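Local coordinates for protein 3-dehydroquinate dehydratase (PDB 2YR1) that probably catalyses the cis-dehydration of 3-dehydroquinate to 3-dehydroshikimate, the third step of the chorismate pathway, through a Schiff-base intermediate, at residues L117-L122 and S145-D150; I172-V177 and P202-A207. One frame throughout, in Å; residues are numbered along the deposited sequence.

In the fold
Both contacts are buried pairings of neighbouring parallel strands in the TIM barrel, and each closes a beta-alpha-beta unit. They meet because strand 141-148, in interaction 1, lies beside strand 172-177, in interaction 2. The pairing of 172-177 with 202-207 follows the strands along their whole shared length, and its side-chain contacts are largely apolar. Interaction 1 is a single bridge where 117-122 ends, and it is carried by polar side chains that hold His147. The two supply adjacent parts of the same predicted active centre: the histidine proton donor/acceptor comes from one, the Schiff-base lysine, Lys174, from the other.

Interaction 1 (L117-L122 and S145-D150)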
loop_
_atom_site.group_PDB
_atom_site.type_symbol
_atom_site.label_atom_id
_atom_site.label_comp_id
_atom_site.label_asym_id
_atom_site.label_seq_id
_atom_site.Cartn_x
_atom_site.Cartn_y
_atom_site.Cartn_z
ATOM N N LEU A 117 -25.111 12.056 -6.578
ATOM C CA LEU A 117 -24.087 11.891 -7.589
ATOM C C LEU A 117 -24.642 10.962 -8.650
ATOM O O LEU A 117 -25.507 10.120 -8.376
ATOM C CB LEU A 117 -22.828 11.219 -7.026
ATOM C CG LEU A 117 -21.944 11.555 -5.806
ATOM C CD1 LEU A 117 -20.896 12.580 -6.152
ATOM C CD2 LEU A 117 -22.790 11.957 -4.644
ATOM N N VAL A 118 -24.110 11.101 -9.854
ATOM C CA VAL A 118 -24.474 10.250 -10.973
ATOM C C VAL A 118 -23.179 9.846 -11.684
ATOM O O VAL A 118 -22.344 10.700 -11.978
ATOM C CB VAL A 118 -25.381 10.987 -11.999
ATOM C CG1 VAL A 118 -25.537 10.152 -13.221
ATOM C CG2 VAL A 118 -26.751 11.259 -11.408
ATOM N N ASP A 119 -23.015 8.547 -11.942
ATOM C CA ASP A 119 -21.848 8.024 -12.639
ATOM C C ASP A 119 -22.205 7.828 -14.120
ATOM O O ASP A 119 -23.201 7.184 -14.448
ATOM C CB ASP A 119 -21.413 6.677 -12.034
ATOM C CG ASP A 119 -20.205 6.066 -12.754
ATOM O OD1 ASP A 119 -20.171 6.102 -14.000
ATOM O OD2 ASP A 119 -19.293 5.537 -12.083
ATOM N N TYR A 120 -21.400 8.395 -15.012
ATOM C CA TYR A 120 -21.650 8.248 -16.441
ATOM C C TYR A 120 -20.335 7.929 -17.142
ATOM O O TYR A 120 -19.280 8.447 -16.766
ATOM C CB TYR A 120 -22.260 9.527 -17.012
ATOM C CG TYR A 120 -23.119 9.281 -18.220
ATOM C CD1 TYR A 120 -24.249 8.471 -18.131
ATOM C CD2 TYR A 120 -22.818 9.870 -19.449
ATOM C CE1 TYR A 120 -25.060 8.253 -19.226
ATOM C CE2 TYR A 120 -23.630 9.657 -20.558
ATOM C CZ TYR A 120 -24.752 8.845 -20.437
ATOM O OH TYR A 120 -25.573 8.622 -21.524
ATOM N N GLU A 121 -20.415 7.092 -18.172
ATOM C CA GLU A 121 -19.244 6.632 -18.910
ATOM C C GLU A 121 -18.602 7.646 -19.850
ATOM O O GLU A 121 -19.283 8.241 -20.696
ATOM C CB GLU A 121 -19.615 5.386 -19.726
ATOM C CG GLU A 121 -20.896 4.679 -19.251
ATOM C CD GLU A 121 -20.711 3.899 -17.958
ATOM O OE1 GLU A 121 -20.571 2.654 -18.012
ATOM O OE2 GLU A 121 -20.703 4.538 -16.887
ATOM N N LEU A 122 -17.287 7.813 -19.721
ATOM C CA LEU A 122 -16.563 8.734 -20.588
ATOM C C LEU A 122 -16.735 8.259 -22.019
ATOM O O LEU A 122 -16.791 9.056 -22.950
ATOM C CB LEU A 122 -15.066 8.770 -20.240
ATOM C CG LEU A 122 -14.301 9.827 -21.060
ATOM C CD1 LEU A 122 -13.174 10.412 -20.251
ATOM C CD2 LEU A 122 -13.774 9.209 -22.345
ATOM N N SER A 145 -16.577 8.138 -15.584
ATOM C CA SER A 145 -15.711 6.994 -15.425
ATOM C C SER A 145 -15.363 6.174 -16.647
ATOM O O SER A 145 -15.928 6.338 -17.733
ATOM C CB SER A 145 -16.314 6.075 -14.362
ATOM O OG SER A 145 -17.614 5.641 -14.730
ATOM N N ARG A 146 -14.421 5.269 -16.419
ATOM C CA ARG A 146 -13.904 4.351 -17.412
ATOM C C ARG A 146 -13.475 3.126 -16.623
ATOM O O ARG A 146 -12.785 3.265 -15.612
ATOM C CB ARG A 146 -12.671 4.933 -18.090
ATOM C CG ARG A 146 -12.257 4.199 -19.348
ATOM C CD ARG A 146 -13.222 4.525 -20.495
ATOM N NE ARG A 146 -12.551 4.550 -21.796
ATOM C CZ ARG A 146 -12.155 3.466 -22.452
ATOM N NH1 ARG A 146 -12.374 2.266 -21.933
ATOM N NH2 ARG A 146 -11.527 3.585 -23.618
ATOM N N HIS A 147 -13.878 1.944 -17.085
ATOM C CA HIS A 147 -13.512 0.698 -16.431
ATOM C C HIS A 147 -12.860 -0.271 -17.436
ATOM O O HIS A 147 -13.411 -0.540 -18.511
ATOM C CB HIS A 147 -14.755 0.060 -15.797
ATOM C CG HIS A 147 -15.561 1.011 -14.957
ATOM N ND1 HIS A 147 -15.500 1.035 -13.580
ATOM C CD2 HIS A 147 -16.422 1.997 -15.307
ATOM C CE1 HIS A 147 -16.284 1.992 -13.118
ATOM N NE2 HIS A 147 -16.854 2.593 -14.146
ATOM N N TYR A 148 -11.682 -0.780 -17.086
ATOM C CA TYR A 148 -10.959 -1.734 -17.929
ATOM C C TYR A 148 -10.952 -3.095 -17.233
ATOM O O TYR A 148 -10.137 -3.328 -16.356
ATOM C CB TYR A 148 -9.520 -1.266 -18.130
ATOM C CG TYR A 148 -9.431 -0.001 -18.941
ATOM C CD1 TYR A 148 -9.682 -0.017 -20.311
ATOM C CD2 TYR A 148 -9.148 1.223 -18.335
ATOM C CE1 TYR A 148 -9.653 1.156 -21.061
ATOM C CE2 TYR A 148 -9.117 2.406 -19.077
ATOM C CZ TYR A 148 -9.370 2.359 -20.438
ATOM O OH TYR A 148 -9.339 3.510 -21.171
ATOM N N PHE A 149 -11.854 -3.989 -17.626
ATOM C CA PHE A 149 -11.941 -5.304 -16.983
ATOM C C PHE A 149 -11.025 -6.381 -17.543
ATOM O O PHE A 149 -10.805 -7.403 -16.891
ATOM C CB PHE A 149 -13.384 -5.812 -17.013
ATOM C CG PHE A 149 -14.207 -5.389 -15.823
ATOM C CD1 PHE A 149 -14.434 -6.271 -14.770
ATOM C CD2 PHE A 149 -14.724 -4.097 -15.741
ATOM C CE1 PHE A 149 -15.161 -5.878 -13.648
ATOM C CE2 PHE A 149 -15.456 -3.688 -14.620
ATOM C CZ PHE A 149 -15.675 -4.576 -13.573
ATOM N N ASP A 150 -10.469 -6.156 -18.731
ATOM C CA ASP A 150 -9.622 -7.164 -19.343
ATOM C C ASP A 150 -8.119 -6.971 -19.172
ATOM O O ASP A 150 -7.325 -7.799 -19.623
ATOM C CB ASP A 150 -9.962 -7.285 -20.841
ATOM C CG ASP A 150 -11.414 -7.660 -21.076
ATOM O OD1 ASP A 150 -11.943 -8.471 -20.295
ATOM O OD2 ASP A 150 -12.035 -7.155 -22.034
#
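Interaction 1 is a short parallel strand pairing, reinforced by a polar side-chain network, where strand 117-121 ends against the later part of strand 141-148 in the TIM barrel. Glu121 and Ser145 form the one bridge between the two segments, and the backbone of Ser145 is gripped on both of its polar atoms. Ser145 N reaches Tyr120 O at 3.0 Å, approaching above the carbonyl plane. Ser145 O, in turn, receives Leu122 N at 2.8 Å in an almost straight bond, with 178° at the hydrogen and the donor in the carbonyl plane.

The side chains of Asp119, Ser145 and His147 continue the contact. Ser145 OG sits in the crowded position between its own backbone N and carbonyl carbon (chi1 59°), which turns the hydroxyl toward the carboxylate. Ser145 OG donates to Asp119 OD1 at 2.7 Å, on the syn lone pair of that oxygen, while Asp119 holds CG anti to its backbone N (chi1 179°). Ser145 OG also accepts a bond from His147 NE2 at 3.2 Å, somewhat tilted from the ring plane. Asp119 OD2 is 4.3 Å from His147 NE2, at the ring edge, so the carboxylate is linked to the imidazole through the serine. This relay probably helps to set the rotation of a ring predicted to act as proton donor/acceptor; the nearby carboxylate might favour its protonated form, though Lys174 and Arg86 close by would probably work against this. Glu121 turns its carboxylate to another partner, OE1 accepting a bond from Ser87 N.

Helix 127-137 connects the two strands as a beta-alpha-beta crossover. On the outside of the barrel Tyr120 packs on Ile106 of helix 99-112 and Leu122 touches helix 155-167, whereas Ser145 and His147 abut Lys174 of strand 172-177.

Interaction 2 (I172-V177 and P202-A207); sequences IAKVAV and PLITMA
The stem of Lys174 runs past two side chains of strand 203-207, both on the same flank. Lys174 CG comes to 3.9 Å from Ile204 CB, the two chains crossing obliquely, and farther along the extended chain Lys174 CE passes 4.0 Å from Met206 SD. Met206 leaves its backbone with CG in the crowded position (chi1 57°) and then bends twice, so that Met206 CG lies 3.6 Å from Ala176 CB while the thioether reaches the lysine. An alanine here would remove CG, SD and CE and would probably loosen the lateral support of the Lys174 stem and the cover over Ala176. Next along this row, Ile172 CG2 meets Ile204 CD1 at 3.5 Å.

Val175 and Thr205 stand side by side on the other surface of the sheet, where their CG2 methyls are tightly packed at 3.5 Å. Thr205 OG1 is hydrogen-bonded to Thr192 OG1 in helix 182-198, and Leu203 and Val175 both touch Met162 of helix 155-167.

Five backbone hydrogen bonds set the register. Two successive bonds, Ile204 N to Ala173 O at 2.8 Å and Val175 N to Ile204 O at 2.9 Å, enter nearly along the C=O axes; Met206 N to Val175 O is longer, at 3.3 Å. The strands are almost parallel, and helix 182-198 makes the beta-alpha-beta crossover between them.

Apolar and thioether neighbours thus flank the lysine stem and probably steady it, while NZ lies near Arg86, whose like charge would probably lower the lysine's pKa, partly offset by a long, weak ion pair with Asp119, consistent with the predicted Schiff-base role.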
loop_
_atom_site.group_PDB
_atom_site.type_symbol
_atom_site.label_atom_id
_atom_site.label_comp_id
_atom_site.label_asym_id
_atom_site.label_seq_id
_atom_site.Cartn_x
_atom_site.Cartn_y
_atom_site.Cartn_z
ATOM N N ILE A 172 -15.886 14.661 -10.850
ATOM C CA ILE A 172 -14.994 13.634 -10.326
ATOM C C ILE A 172 -14.660 12.715 -11.489
ATOM O O ILE A 172 -15.543 12.336 -12.248
ATOM C CB ILE A 172 -15.681 12.788 -9.223
ATOM C CG1 ILE A 172 -16.058 13.686 -8.047
ATOM C CG2 ILE A 172 -14.773 11.639 -8.805
ATOM C CD1 ILE A 172 -16.651 12.948 -6.862
ATOM N N ALA A 173 -13.380 12.374 -11.628
ATOM C CA ALA A 173 -12.923 11.494 -12.699
ATOM C C ALA A 173 -12.659 10.114 -12.117
ATOM O O ALA A 173 -12.002 9.995 -11.078
ATOM C CB ALA A 173 -11.646 12.043 -13.308
ATOM N N LYS A 174 -13.167 9.067 -12.764
ATOM C CA LYS A 174 -12.942 7.726 -12.235
ATOM C C LYS A 174 -12.388 6.729 -13.254
ATOM O O LYS A 174 -12.866 6.659 -14.388
ATOM C CB LYS A 174 -14.242 7.183 -11.626
ATOM C CG LYS A 174 -14.166 5.718 -11.170
ATOM C CD LYS A 174 -15.508 5.198 -10.647
ATOM C CE LYS A 174 -15.426 3.701 -10.406
ATOM N NZ LYS A 174 -16.746 3.024 -10.383
ATOM N N VAL A 175 -11.347 5.989 -12.867
ATOM C CA VAL A 175 -10.790 4.949 -13.741
ATOM C C VAL A 175 -10.493 3.675 -12.939
ATOM O O VAL A 175 -9.871 3.731 -11.874
ATOM C CB VAL A 175 -9.459 5.361 -14.453
ATOM C CG1 VAL A 175 -9.686 6.537 -15.417
ATOM C CG2 VAL A 175 -8.418 5.726 -13.432
ATOM N N ALA A 176 -10.947 2.528 -13.437
ATOM C CA ALA A 176 -10.646 1.268 -12.754
ATOM C C ALA A 176 -9.968 0.313 -13.751
ATOM O O ALA A 176 -10.301 0.304 -14.937
ATOM C CB ALA A 176 -11.935 0.644 -12.169
ATOM N N VAL A 177 -9.004 -0.473 -13.287
ATOM C CA VAL A 177 -8.319 -1.407 -14.155
ATOM C C VAL A 177 -8.207 -2.788 -13.522
ATOM O O VAL A 177 -8.388 -2.942 -12.310
ATOM C CB VAL A 177 -6.884 -0.925 -14.528
ATOM C CG1 VAL A 177 -6.948 0.390 -15.308
ATOM C CG2 VAL A 177 -6.027 -0.755 -13.252
ATOM N N PRO A 202 -11.412 16.019 -8.009
ATOM C CA PRO A 202 -11.085 14.764 -7.309
ATOM C C PRO A 202 -10.993 13.596 -8.290
ATOM O O PRO A 202 -11.608 13.617 -9.355
ATOM C CB PRO A 202 -12.254 14.593 -6.327
ATOM C CG PRO A 202 -12.613 16.044 -6.003
ATOM C CD PRO A 202 -12.579 16.682 -7.379
ATOM N N LEU A 203 -10.242 12.572 -7.902
ATOM C CA LEU A 203 -10.020 11.380 -8.708
ATOM C C LEU A 203 -10.413 10.125 -7.923
ATOM O O LEU A 203 -10.259 10.073 -6.698
ATOM C CB LEU A 203 -8.528 11.279 -9.032
ATOM C CG LEU A 203 -7.883 11.775 -10.320
ATOM C CD1 LEU A 203 -8.664 12.910 -10.935
ATOM C CD2 LEU A 203 -6.448 12.158 -10.010
ATOM N N ILE A 204 -10.927 9.124 -8.626
ATOM C CA ILE A 204 -11.268 7.840 -7.999
ATOM C C ILE A 204 -10.622 6.804 -8.869
ATOM O O ILE A 204 -10.978 6.667 -10.040
ATOM C CB ILE A 204 -12.767 7.533 -7.987
ATOM C CG1 ILE A 204 -13.531 8.623 -7.242
ATOM C CG2 ILE A 204 -13.026 6.162 -7.318
ATOM C CD1 ILE A 204 -15.048 8.449 -7.359
ATOM N N THR A 205 -9.664 6.068 -8.313
ATOM C CA THR A 205 -9.002 5.040 -9.094
ATOM C C THR A 205 -8.892 3.762 -8.282
ATOM O O THR A 205 -8.926 3.784 -7.041
ATOM C CB THR A 205 -7.557 5.440 -9.515
ATOM O OG1 THR A 205 -6.728 5.512 -8.356
ATOM C CG2 THR A 205 -7.528 6.779 -10.268
ATOM N N MET A 206 -8.767 2.647 -8.992
ATOM C CA MET A 206 -8.604 1.345 -8.360
ATOM C C MET A 206 -8.142 0.277 -9.345
ATOM O O MET A 206 -8.398 0.362 -10.554
ATOM C CB MET A 206 -9.916 0.865 -7.697
ATOM C CG MET A 206 -11.116 0.768 -8.635
ATOM S SD MET A 206 -12.000 2.347 -8.772
ATOM C CE MET A 206 -13.104 2.278 -7.360
ATOM N N ALA A 207 -7.414 -0.695 -8.817
ATOM C CA ALA A 207 -6.992 -1.868 -9.579
ATOM C C ALA A 207 -7.903 -2.872 -8.863
ATOM O O ALA A 207 -7.941 -2.915 -7.622
ATOM C CB ALA A 207 -5.519 -2.207 -9.325
#